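Local coordinates for protein phenylalanine ammonia-lyase (Rhodosporidium toruloides, PDB 1Y2M) that catalyses the non-oxidative deamination of L-phenylalanine and L-tyrosine to trans-cinnamate and p-coumarate, releasing ammonium, at residues E163-A168 / A273-M278; M422-R426 / S509-T513; E480-L484 / E515-L520; V488-V492 / S504-S509. All blocks are in the same frame, centred on the assembly; numbering follows the deposited sequence.

In the fold
Reading from the N terminus, contact 1 comes first: helix 162-176 meets the start of helix 273-303, closing a loop of about a hundred residues that is complete before any other contact opens. The remaining three all draw on the long helix 506-560. Helix 416-443 opens contact 2 and helix 468-484 opens contact 3; as each finds its partner in the same order on helix 506-560, the two contacts cross. Contact 4, a short closure between the 488-492 turn and the start of that helix, lies within both loops and shares S509 with contact 2. M278 of contact 1 packs on A510 and R511, and S275 on A506, so all four are joined through helix 506-560.

Contact 1: E163-A168 / A273-M278; sequences EVVRGA and AVSASM
S277 grips the backbone of V164, and its short side chain can be followed atom by atom. S277 CB lies 3.4 Å from A168 N and 3.5 Å from V164 O, close over the turn of the facing helix. With OG anti to its own backbone N (chi1 175°), the hydroxyl of S277 is directed at V164 O and donates to it over 2.8 Å. It arrives in the carbonyl plane on a lone pair, at a C=O...donor angle of 121°, while the same oxygen keeps its helical bond from A168 N. S277 OG also rests 3.2 Å from G167 CA, where a side chain on G167 would collide with it. Replacing S277 by an alanine removes the hydroxyl, which would probably cost V164 O its second donor and the helices the polar tie described here. Around this bond the seams are apolar: V164 CG2 lies 3.8 Å from CG of selenomethionine M278, and A168 CB 3.9 Å from V274 CG2. The two helix segments cross at 120°, their axes 7.8 Å apart. Around them, V165 leans on strand 200-201, V274 on P217 and L218 of helix 215-225, and M278 on L507, R511 and T514 of helix 506-560.

Contact 2: M422-R426 / S509-T513; sequences MEKTR and SARRT
R426 reaches S509 and T513 because its CG stands anti to the backbone N (chi1 -164°) and the chain then bends at chi3 (55°), carrying the guanidinium alongside the facing helix. S509 OG is turned to meet it, also anti to its own backbone N. R426 NH2 donates twice near the guanidinium plane, to S509 OG at 2.9 Å and to T513 OG1 at 3.0 Å, while R512 CB packs over one face. E423 completes the cluster: S509 OG donates to E423 OE2 over 2.6 Å, on the anti side, and R426 NH1 forms a 2.8 Å salt bridge to the same OE2 from above the carboxylate plane. The cluster lies inside the helical core of the PAL/histidase fold, between helix segments running nearly parallel (19°), axes 8.8 Å apart. R426 NE also bonds to L484 O and NH1 to N486 O, so one guanidinium ties three chain segments together. A leucine in its place would probably strand the buried E423 carboxylate without its countercharge and take a donor from S509, T513 and L484 O alike. Beyond the cluster the packing turns apolar: CG of selenomethionine M422 lies 3.9 Å from A510 CB, and T425 CG2 lies 3.7 Å from T513 CG2. R512 points its own guanidinium away, to E515 and E480 of the second subunit.

Contact 3: E480-L484 / E515-L520; sequences ELGHL and ESNDVL
L481 and L484 wedge against S516 and V519 in the tight part of this contact. L481 sends CD2 to within 3.5 Å of S516 O, and its CG passes V519 CG1 at 3.8 Å, the two side chains sliding past each other in opposite directions. One turn on, L484 CB presses on S516 OG at 3.3 Å, and CD1 of the same leucine comes almost as near to that hydroxyl. CG of L484 is set anti to the carbonyl carbon (chi1 -86°), which lays its methyls across the flank of S516 and the chain of E515. The two helix segments run antiparallel, 165° between their directions and 9.9 Å between axes, on two helices of the core that follow each other in the chain, linked by the loop between them. A water bridges them where no direct hydrogen bond does: it accepts from S516 OG (2.7 Å) and donates to L481 O (2.9 Å). The other flank is polar. E480 OE2 and E515 OE2 lie 3.3 Å apart, their carboxylate planes nearly perpendicular (86°), with V519 CG2 beneath E480 OE2. Both carboxylates form salt bridges to R512 and R206 of the second subunit, and E480 OE1 to R511 there as well; these positive charges would probably offset the repulsion. Packing thins toward L520, whose CD1 stays 4.2 Å from L481 CD1.

Contact 4: V488-V492 / S504-S509; sequences VTTHV and SLALIS
V488 and L505 fit into each other, each supplying a bump for the other's hollow. On one side, V488 CG1 settles into the notch between L505 CB (3.8 Å) and I508 CG2 (3.9 Å), while its second methyl, CG2, rests over S509 CA. In return, the tip of L505 plugs the turn 488-492: L505 CD1 sits 3.5 Å from V488 O and 3.9 Å from V492 N, with V492 CG2 walling the same pocket. The backbone bond from H491 N to V488 O folds the chain round that methyl and probably helps to shape the hollow. L505 CG is anti to the carbonyl carbon (chi1 -55°), reaching out from the helix start into the turn. A smaller knob, T489 CG2, touches S504 O at 3.5 Å, and T489 OG1 turns to E423. L505 holds the N-cap position of helix 506-560, its backbone left-handed (phi 60°), and just before it S504 makes an ST turn, OG accepting from A506 N. S504 OG also bonds to S210 O, next to A211, which with G213 forms the enzyme's 5-imidazolinone cross-link. The contact thus pinches the base of the loop bearing the cinnamate-binding E496, whose side chain is about 11 Å from that of V492.

Contact 1: E163-A168 / A273-M278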
loop_
_atom_site.group_PDB
_atom_site.type_symbol
_atom_site.label_atom_id
_atom_site.label_comp_id
_atom_site.label_asym_id
_atom_site.label_seq_id
_atom_site.Cartn_x
_atom_site.Cartn_y
_atom_site.Cartn_z
ATOM N N GLU B 163 17.715 -22.825 -6.608
ATOM C CA GLU B 163 17.262 -22.718 -8.004
ATOM C C GLU B 163 17.487 -21.305 -8.560
ATOM O O GLU B 163 17.774 -21.121 -9.751
ATOM C CB GLU B 163 15.777 -23.131 -8.187
ATOM C CG GLU B 163 14.774 -22.317 -7.427
ATOM C CD GLU B 163 13.301 -22.669 -7.702
ATOM O OE1 GLU B 163 13.028 -23.846 -7.930
ATOM O OE2 GLU B 163 12.406 -21.777 -7.733
ATOM N N VAL B 164 17.334 -20.291 -7.709
ATOM C CA VAL B 164 17.491 -18.940 -8.166
ATOM C C VAL B 164 18.938 -18.713 -8.529
ATOM O O VAL B 164 19.266 -18.121 -9.559
ATOM C CB VAL B 164 17.026 -17.961 -7.080
ATOM C CG1 VAL B 164 17.477 -16.534 -7.388
ATOM C CG2 VAL B 164 15.483 -18.032 -6.994
ATOM N N VAL B 165 19.811 -19.199 -7.664
ATOM C CA VAL B 165 21.263 -19.112 -7.912
ATOM C C VAL B 165 21.688 -19.808 -9.198
ATOM O O VAL B 165 22.434 -19.241 -10.007
ATOM C CB VAL B 165 22.114 -19.575 -6.713
ATOM C CG1 VAL B 165 23.612 -19.454 -7.054
ATOM C CG2 VAL B 165 21.745 -18.767 -5.471
ATOM N N ARG B 166 21.164 -21.014 -9.428
ATOM C CA ARG B 166 21.458 -21.722 -10.674
ATOM C C ARG B 166 20.955 -20.948 -11.894
ATOM O O ARG B 166 21.673 -20.815 -12.888
ATOM C CB ARG B 166 20.786 -23.096 -10.677
ATOM C CG ARG B 166 21.569 -24.122 -9.782
ATOM C CD ARG B 166 21.019 -25.504 -9.895
ATOM N NE ARG B 166 20.932 -25.996 -11.275
ATOM C CZ ARG B 166 21.911 -26.638 -11.911
ATOM N NH1 ARG B 166 23.092 -26.842 -11.332
ATOM N NH2 ARG B 166 21.756 -27.053 -13.165
ATOM N N GLY B 167 19.719 -20.437 -11.825
ATOM C CA GLY B 167 19.188 -19.654 -12.931
ATOM C C GLY B 167 20.047 -18.410 -13.183
ATOM O O GLY B 167 20.283 -18.033 -14.323
ATOM N N ALA B 168 20.579 -17.827 -12.096
ATOM C CA ALA B 168 21.397 -16.628 -12.195
ATOM C C ALA B 168 22.709 -16.912 -12.870
ATOM O O ALA B 168 23.174 -16.157 -13.714
ATOM C CB ALA B 168 21.660 -16.060 -10.817
ATOM N N ALA B 273 21.236 -10.587 -13.525
ATOM C CA ALA B 273 20.967 -12.027 -13.614
ATOM C C ALA B 273 20.205 -12.638 -12.462
ATOM O O ALA B 273 19.490 -13.613 -12.632
ATOM C CB ALA B 273 22.239 -12.797 -13.872
ATOM N N VAL B 274 20.383 -12.124 -11.241
ATOM C CA VAL B 274 19.759 -12.761 -10.096
ATOM C C VAL B 274 18.270 -12.420 -10.080
ATOM O O VAL B 274 17.421 -13.300 -9.974
ATOM C CB VAL B 274 20.449 -12.337 -8.817
ATOM C CG1 VAL B 274 19.753 -12.965 -7.611
ATOM C CG2 VAL B 274 21.965 -12.686 -8.869
ATOM N N SER B 275 17.943 -11.143 -10.221
ATOM C CA SER B 275 16.526 -10.770 -10.307
ATOM C C SER B 275 15.855 -11.363 -11.538
ATOM O O SER B 275 14.712 -11.833 -11.458
ATOM C CB SER B 275 16.369 -9.254 -10.290
ATOM O OG SER B 275 17.189 -8.689 -11.287
ATOM N N ALA B 276 16.546 -11.367 -12.680
ATOM C CA ALA B 276 15.974 -12.009 -13.881
ATOM C C ALA B 276 15.722 -13.518 -13.634
ATOM O O ALA B 276 14.724 -14.101 -14.109
ATOM C CB ALA B 276 16.867 -11.800 -15.067
ATOM N N SER B 277 16.664 -14.169 -12.969
ATOM C CA SER B 277 16.473 -15.577 -12.658
ATOM C C SER B 277 15.205 -15.772 -11.819
ATOM O O SER B 277 14.296 -16.549 -12.144
ATOM C CB SER B 277 17.651 -16.105 -11.876
ATOM O OG SER B 277 17.343 -17.435 -11.507
HETATM N N MSE B 278 15.149 -15.096 -10.679
HETATM C CA MSE B 278 13.993 -15.294 -9.795
HETATM C C MSE B 278 12.667 -14.895 -10.449
HETATM O O MSE B 278 11.619 -15.554 -10.242
HETATM C CB MSE B 278 14.146 -14.554 -8.474
HETATM C CG MSE B 278 13.155 -15.052 -7.470
HETATM SE SE MSE B 278 13.670 -14.499 -5.658
HETATM C CE MSE B 278 12.700 -15.946 -4.597
#

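Contact 2: M422-R426 / S509-T513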
loop_
_atom_site.group_PDB
_atom_site.type_symbol
_atom_site.label_atom_id
_atom_site.label_comp_id
_atom_site.label_asym_id
_atom_site.label_seq_id
_atom_site.Cartn_x
_atom_site.Cartn_y
_atom_site.Cartn_z
HETATM N N MSE B 422 7.534 -7.959 -12.303
HETATM C CA MSE B 422 7.181 -8.536 -10.975
HETATM C C MSE B 422 6.056 -7.764 -10.274
HETATM O O MSE B 422 5.179 -8.341 -9.637
HETATM C CB MSE B 422 8.405 -8.605 -10.130
HETATM C CG MSE B 422 9.391 -9.649 -10.619
HETATM SE SE MSE B 422 8.647 -11.490 -10.572
HETATM C CE MSE B 422 7.979 -11.748 -12.418
ATOM N N GLU B 423 6.084 -6.433 -10.390
ATOM C CA GLU B 423 5.029 -5.578 -9.777
ATOM C C GLU B 423 3.701 -5.999 -10.410
ATOM O O GLU B 423 2.727 -6.280 -9.675
ATOM C CB GLU B 423 5.304 -4.101 -10.003
ATOM C CG GLU B 423 6.599 -3.563 -9.420
ATOM C CD GLU B 423 6.599 -3.373 -7.910
ATOM O OE1 GLU B 423 6.397 -2.226 -7.497
ATOM O OE2 GLU B 423 6.879 -4.307 -7.165
ATOM N N LYS B 424 3.656 -6.028 -11.745
ATOM C CA LYS B 424 2.413 -6.355 -12.478
ATOM C C LYS B 424 1.942 -7.771 -12.198
ATOM O O LYS B 424 0.743 -8.050 -12.006
ATOM C CB LYS B 424 2.578 -6.189 -14.004
ATOM C CG LYS B 424 2.975 -4.806 -14.474
ATOM C CD LYS B 424 3.624 -4.827 -15.918
ATOM C CE LYS B 424 2.984 -5.868 -16.816
ATOM N NZ LYS B 424 3.379 -7.336 -16.669
ATOM N N THR B 425 2.887 -8.706 -12.155
ATOM C CA THR B 425 2.491 -10.096 -11.920
ATOM C C THR B 425 1.914 -10.231 -10.508
ATOM O O THR B 425 0.947 -10.992 -10.308
ATOM C CB THR B 425 3.680 -11.024 -12.177
ATOM O OG1 THR B 425 4.098 -10.888 -13.547
ATOM C CG2 THR B 425 3.361 -12.521 -11.843
ATOM N N ARG B 426 2.470 -9.539 -9.502
ATOM C CA ARG B 426 1.994 -9.761 -8.134
ATOM C C ARG B 426 0.569 -9.217 -7.968
ATOM O O ARG B 426 -0.274 -9.782 -7.249
ATOM C CB ARG B 426 2.965 -9.083 -7.169
ATOM C CG ARG B 426 2.790 -9.569 -5.754
ATOM C CD ARG B 426 3.928 -9.163 -4.836
ATOM N NE ARG B 426 4.195 -7.724 -4.792
ATOM C CZ ARG B 426 5.156 -7.060 -5.470
ATOM N NH1 ARG B 426 5.293 -5.758 -5.298
ATOM N NH2 ARG B 426 5.989 -7.644 -6.316
ATOM N N SER B 509 11.175 -7.162 -5.296
ATOM C CA SER B 509 9.863 -7.360 -5.947
ATOM C C SER B 509 9.662 -8.853 -6.326
ATOM O O SER B 509 8.576 -9.419 -6.075
ATOM C CB SER B 509 9.703 -6.433 -7.155
ATOM O OG SER B 509 8.346 -6.439 -7.553
ATOM N N ALA B 510 10.687 -9.481 -6.934
ATOM C CA ALA B 510 10.613 -10.893 -7.350
ATOM C C ALA B 510 10.309 -11.823 -6.171
ATOM O O ALA B 510 9.542 -12.810 -6.260
ATOM C CB ALA B 510 11.834 -11.279 -8.086
ATOM N N ARG B 511 10.944 -11.510 -5.035
ATOM C CA ARG B 511 10.723 -12.258 -3.802
ATOM C C ARG B 511 9.287 -12.172 -3.378
ATOM O O ARG B 511 8.678 -13.207 -3.006
ATOM C CB ARG B 511 11.654 -11.788 -2.694
ATOM C CG ARG B 511 13.105 -12.300 -2.822
ATOM C CD ARG B 511 14.072 -11.733 -1.822
ATOM N NE ARG B 511 13.430 -11.731 -0.528
ATOM C CZ ARG B 511 13.343 -10.706 0.311
ATOM N NH1 ARG B 511 13.908 -9.517 0.062
ATOM N NH2 ARG B 511 12.610 -10.887 1.392
ATOM N N ARG B 512 8.733 -10.962 -3.424
ATOM C CA ARG B 512 7.336 -10.828 -2.996
ATOM C C ARG B 512 6.402 -11.531 -3.966
ATOM O O ARG B 512 5.440 -12.208 -3.544
ATOM C CB ARG B 512 6.969 -9.346 -2.802
ATOM C CG ARG B 512 7.726 -8.626 -1.721
ATOM C CD ARG B 512 7.618 -9.363 -0.393
ATOM N NE ARG B 512 8.248 -8.614 0.681
ATOM C CZ ARG B 512 8.850 -9.112 1.729
ATOM N NH1 ARG B 512 9.170 -10.425 1.812
ATOM N NH2 ARG B 512 9.304 -8.243 2.643
ATOM N N THR B 513 6.680 -11.453 -5.264
ATOM C CA THR B 513 5.809 -12.144 -6.234
ATOM C C THR B 513 5.924 -13.681 -6.056
ATOM O O THR B 513 4.943 -14.372 -6.249
ATOM C CB THR B 513 6.190 -11.710 -7.655
ATOM O OG1 THR B 513 6.091 -10.282 -7.706
ATOM C CG2 THR B 513 5.307 -12.412 -8.695
#

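Contact 3: E480-L484 / E515-L520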
loop_
_atom_site.group_PDB
_atom_site.type_symbol
_atom_site.label_atom_id
_atom_site.label_comp_id
_atom_site.label_asym_id
_atom_site.label_seq_id
_atom_site.Cartn_x
_atom_site.Cartn_y
_atom_site.Cartn_z
ATOM N N GLU B 480 -4.030 -12.126 2.438
ATOM C CA GLU B 480 -2.561 -12.083 2.365
ATOM C C GLU B 480 -2.055 -11.671 0.978
ATOM O O GLU B 480 -1.169 -10.815 0.870
ATOM C CB GLU B 480 -1.953 -13.403 2.812
ATOM C CG GLU B 480 -0.455 -13.315 2.873
ATOM C CD GLU B 480 0.191 -14.485 3.628
ATOM O OE1 GLU B 480 -0.539 -15.198 4.395
ATOM O OE2 GLU B 480 1.431 -14.718 3.435
ATOM N N LEU B 481 -2.704 -12.204 -0.064
ATOM C CA LEU B 481 -2.406 -11.750 -1.421
ATOM C C LEU B 481 -2.604 -10.261 -1.620
ATOM O O LEU B 481 -1.827 -9.608 -2.335
ATOM C CB LEU B 481 -3.225 -12.521 -2.448
ATOM C CG LEU B 481 -2.791 -13.970 -2.644
ATOM C CD1 LEU B 481 -3.909 -14.794 -3.386
ATOM C CD2 LEU B 481 -1.457 -14.061 -3.379
ATOM N N GLY B 482 -3.662 -9.689 -1.021
ATOM C CA GLY B 482 -3.957 -8.274 -1.212
ATOM C C GLY B 482 -2.801 -7.415 -0.704
ATOM O O GLY B 482 -2.337 -6.526 -1.399
ATOM N N HIS B 483 -2.356 -7.666 0.529
ATOM C CA HIS B 483 -1.249 -6.873 1.079
ATOM C C HIS B 483 0.025 -7.080 0.285
ATOM O O HIS B 483 0.784 -6.140 0.063
ATOM C CB HIS B 483 -1.075 -7.235 2.552
ATOM C CG HIS B 483 0.156 -6.700 3.169
ATOM N ND1 HIS B 483 1.349 -7.385 3.184
ATOM C CD2 HIS B 483 0.366 -5.541 3.838
ATOM C CE1 HIS B 483 2.253 -6.656 3.822
ATOM N NE2 HIS B 483 1.667 -5.549 4.261
ATOM N N LEU B 484 0.288 -8.311 -0.139
ATOM C CA LEU B 484 1.509 -8.591 -0.920
ATOM C C LEU B 484 1.554 -7.704 -2.162
ATOM O O LEU B 484 2.647 -7.326 -2.597
ATOM C CB LEU B 484 1.580 -10.073 -1.318
ATOM C CG LEU B 484 2.215 -10.931 -0.225
ATOM C CD1 LEU B 484 1.915 -12.420 -0.415
ATOM C CD2 LEU B 484 3.752 -10.712 -0.218
ATOM N N GLU B 515 6.363 -15.174 -3.232
ATOM C CA GLU B 515 5.526 -15.480 -2.074
ATOM C C GLU B 515 4.052 -15.455 -2.501
ATOM O O GLU B 515 3.266 -16.320 -2.073
ATOM C CB GLU B 515 5.772 -14.501 -0.944
ATOM C CG GLU B 515 5.024 -14.934 0.325
ATOM C CD GLU B 515 5.338 -14.160 1.597
ATOM O OE1 GLU B 515 6.250 -13.273 1.616
ATOM O OE2 GLU B 515 4.653 -14.450 2.621
ATOM N N SER B 516 3.657 -14.496 -3.349
ATOM C CA SER B 516 2.281 -14.494 -3.834
ATOM C C SER B 516 1.973 -15.759 -4.636
ATOM O O SER B 516 0.887 -16.333 -4.505
ATOM C CB SER B 516 1.973 -13.280 -4.689
ATOM O OG SER B 516 1.999 -12.123 -3.867
ATOM N N ASN B 517 2.938 -16.270 -5.410
ATOM C CA ASN B 517 2.733 -17.557 -6.081
ATOM C C ASN B 517 2.416 -18.637 -5.082
ATOM O O ASN B 517 1.520 -19.460 -5.307
ATOM C CB ASN B 517 3.896 -18.044 -6.966
ATOM C CG ASN B 517 3.995 -17.331 -8.282
ATOM O OD1 ASN B 517 2.989 -16.921 -8.847
ATOM N ND2 ASN B 517 5.226 -17.272 -8.842
ATOM N N ASP B 518 3.122 -18.641 -3.961
ATOM C CA ASP B 518 2.992 -19.670 -2.950
ATOM C C ASP B 518 1.607 -19.589 -2.319
ATOM O O ASP B 518 0.869 -20.589 -2.186
ATOM C CB ASP B 518 4.061 -19.461 -1.883
ATOM C CG ASP B 518 4.244 -20.684 -0.970
ATOM O OD1 ASP B 518 4.011 -21.864 -1.407
ATOM O OD2 ASP B 518 4.688 -20.458 0.180
ATOM N N VAL B 519 1.224 -18.374 -1.916
ATOM C CA VAL B 519 -0.106 -18.181 -1.311
ATOM C C VAL B 519 -1.209 -18.511 -2.262
ATOM O O VAL B 519 -2.226 -19.134 -1.858
ATOM C CB VAL B 519 -0.225 -16.789 -0.735
ATOM C CG1 VAL B 519 -1.605 -16.530 -0.150
ATOM C CG2 VAL B 519 0.871 -16.614 0.309
ATOM N N LEU B 520 -1.067 -18.094 -3.524
ATOM C CA LEU B 520 -2.102 -18.427 -4.520
ATOM C C LEU B 520 -2.158 -19.941 -4.683
ATOM O O LEU B 520 -3.245 -20.480 -4.901
ATOM C CB LEU B 520 -1.850 -17.757 -5.870
ATOM C CG LEU B 520 -2.956 -17.938 -6.925
ATOM C CD1 LEU B 520 -4.366 -17.656 -6.421
ATOM C CD2 LEU B 520 -2.744 -17.060 -8.161
HETATM O O HOH W 1 -0.302 -10.868 -4.512
#

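Contact 4: V488-V492 / S504-S509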
loop_
_atom_site.group_PDB
_atom_site.type_symbol
_atom_site.label_atom_id
_atom_site.label_comp_id
_atom_site.label_asym_id
_atom_site.label_seq_id
_atom_site.Cartn_x
_atom_site.Cartn_y
_atom_site.Cartn_z
ATOM N N VAL B 488 6.533 -2.619 -4.493
ATOM C CA VAL B 488 7.803 -2.395 -3.848
ATOM C C VAL B 488 8.544 -1.220 -4.451
ATOM O O VAL B 488 9.256 -0.493 -3.744
ATOM C CB VAL B 488 8.666 -3.681 -4.023
ATOM C CG1 VAL B 488 10.165 -3.491 -3.768
ATOM C CG2 VAL B 488 8.094 -4.834 -3.184
ATOM N N THR B 489 8.311 -0.946 -5.740
ATOM C CA THR B 489 9.100 0.029 -6.459
ATOM C C THR B 489 8.879 1.504 -6.127
ATOM O O THR B 489 9.673 2.352 -6.536
ATOM C CB THR B 489 8.986 -0.178 -7.947
ATOM O OG1 THR B 489 7.616 -0.009 -8.347
ATOM C CG2 THR B 489 9.505 -1.521 -8.347
ATOM N N THR B 490 7.880 1.801 -5.316
ATOM C CA THR B 490 7.672 3.145 -4.775
ATOM C C THR B 490 8.494 3.393 -3.504
ATOM O O THR B 490 8.330 4.455 -2.862
ATOM C CB THR B 490 6.194 3.323 -4.413
ATOM O OG1 THR B 490 5.761 2.242 -3.580
ATOM C CG2 THR B 490 5.341 3.382 -5.668
ATOM N N HIS B 491 9.329 2.438 -3.120
ATOM C CA HIS B 491 10.110 2.526 -1.866
ATOM C C HIS B 491 11.614 2.696 -2.101
ATOM O O HIS B 491 12.436 2.430 -1.219
ATOM C CB HIS B 491 9.816 1.324 -0.962
ATOM C CG HIS B 491 8.397 1.330 -0.522
ATOM N ND1 HIS B 491 7.968 2.190 0.458
ATOM C CD2 HIS B 491 7.290 0.682 -0.977
ATOM C CE1 HIS B 491 6.665 2.052 0.621
ATOM N NE2 HIS B 491 6.217 1.191 -0.273
ATOM N N VAL B 492 11.956 3.235 -3.244
ATOM C CA VAL B 492 13.356 3.506 -3.633
ATOM C C VAL B 492 13.981 4.553 -2.692
ATOM O O VAL B 492 13.386 5.596 -2.433
ATOM C CB VAL B 492 13.369 4.022 -5.122
ATOM C CG1 VAL B 492 14.763 4.498 -5.548
ATOM C CG2 VAL B 492 12.843 2.945 -6.029
ATOM N N SER B 504 16.170 -0.249 -9.052
ATOM C CA SER B 504 14.967 -0.962 -9.491
ATOM C C SER B 504 14.218 -1.749 -8.406
ATOM O O SER B 504 12.979 -2.012 -8.579
ATOM C CB SER B 504 15.239 -1.920 -10.649
ATOM O OG SER B 504 15.863 -3.094 -10.199
ATOM N N LEU B 505 14.955 -2.248 -7.408
ATOM C CA LEU B 505 14.385 -3.124 -6.371
ATOM C C LEU B 505 13.770 -4.419 -6.969
ATOM O O LEU B 505 12.898 -5.076 -6.345
ATOM C CB LEU B 505 13.363 -2.378 -5.506
ATOM C CG LEU B 505 13.872 -1.106 -4.849
ATOM C CD1 LEU B 505 12.683 -0.451 -4.150
ATOM C CD2 LEU B 505 15.008 -1.513 -3.896
ATOM N N ALA B 506 14.303 -4.854 -8.119
ATOM C CA ALA B 506 13.710 -5.995 -8.828
ATOM C C ALA B 506 13.754 -7.259 -7.972
ATOM O O ALA B 506 12.801 -8.021 -7.998
ATOM C CB ALA B 506 14.404 -6.245 -10.142
ATOM N N LEU B 507 14.879 -7.543 -7.299
ATOM C CA LEU B 507 14.977 -8.815 -6.587
ATOM C C LEU B 507 13.966 -8.873 -5.431
ATOM O O LEU B 507 13.369 -9.918 -5.135
ATOM C CB LEU B 507 16.398 -9.112 -6.087
ATOM C CG LEU B 507 16.478 -10.509 -5.456
ATOM C CD1 LEU B 507 16.138 -11.693 -6.410
ATOM C CD2 LEU B 507 17.858 -10.687 -4.899
ATOM N N ILE B 508 13.854 -7.743 -4.739
ATOM C CA ILE B 508 12.852 -7.649 -3.623
ATOM C C ILE B 508 11.444 -7.856 -4.200
ATOM O O ILE B 508 10.613 -8.610 -3.680
ATOM C CB ILE B 508 12.939 -6.367 -2.842
ATOM C CG1 ILE B 508 14.323 -6.175 -2.204
ATOM C CG2 ILE B 508 11.862 -6.321 -1.739
ATOM C CD1 ILE B 508 14.571 -4.745 -1.709
ATOM N N SER B 509 11.175 -7.162 -5.296
ATOM C CA SER B 509 9.863 -7.360 -5.947
ATOM C C SER B 509 9.662 -8.853 -6.326
ATOM O O SER B 509 8.576 -9.419 -6.075
ATOM C CB SER B 509 9.703 -6.433 -7.155
ATOM O OG SER B 509 8.346 -6.439 -7.553
#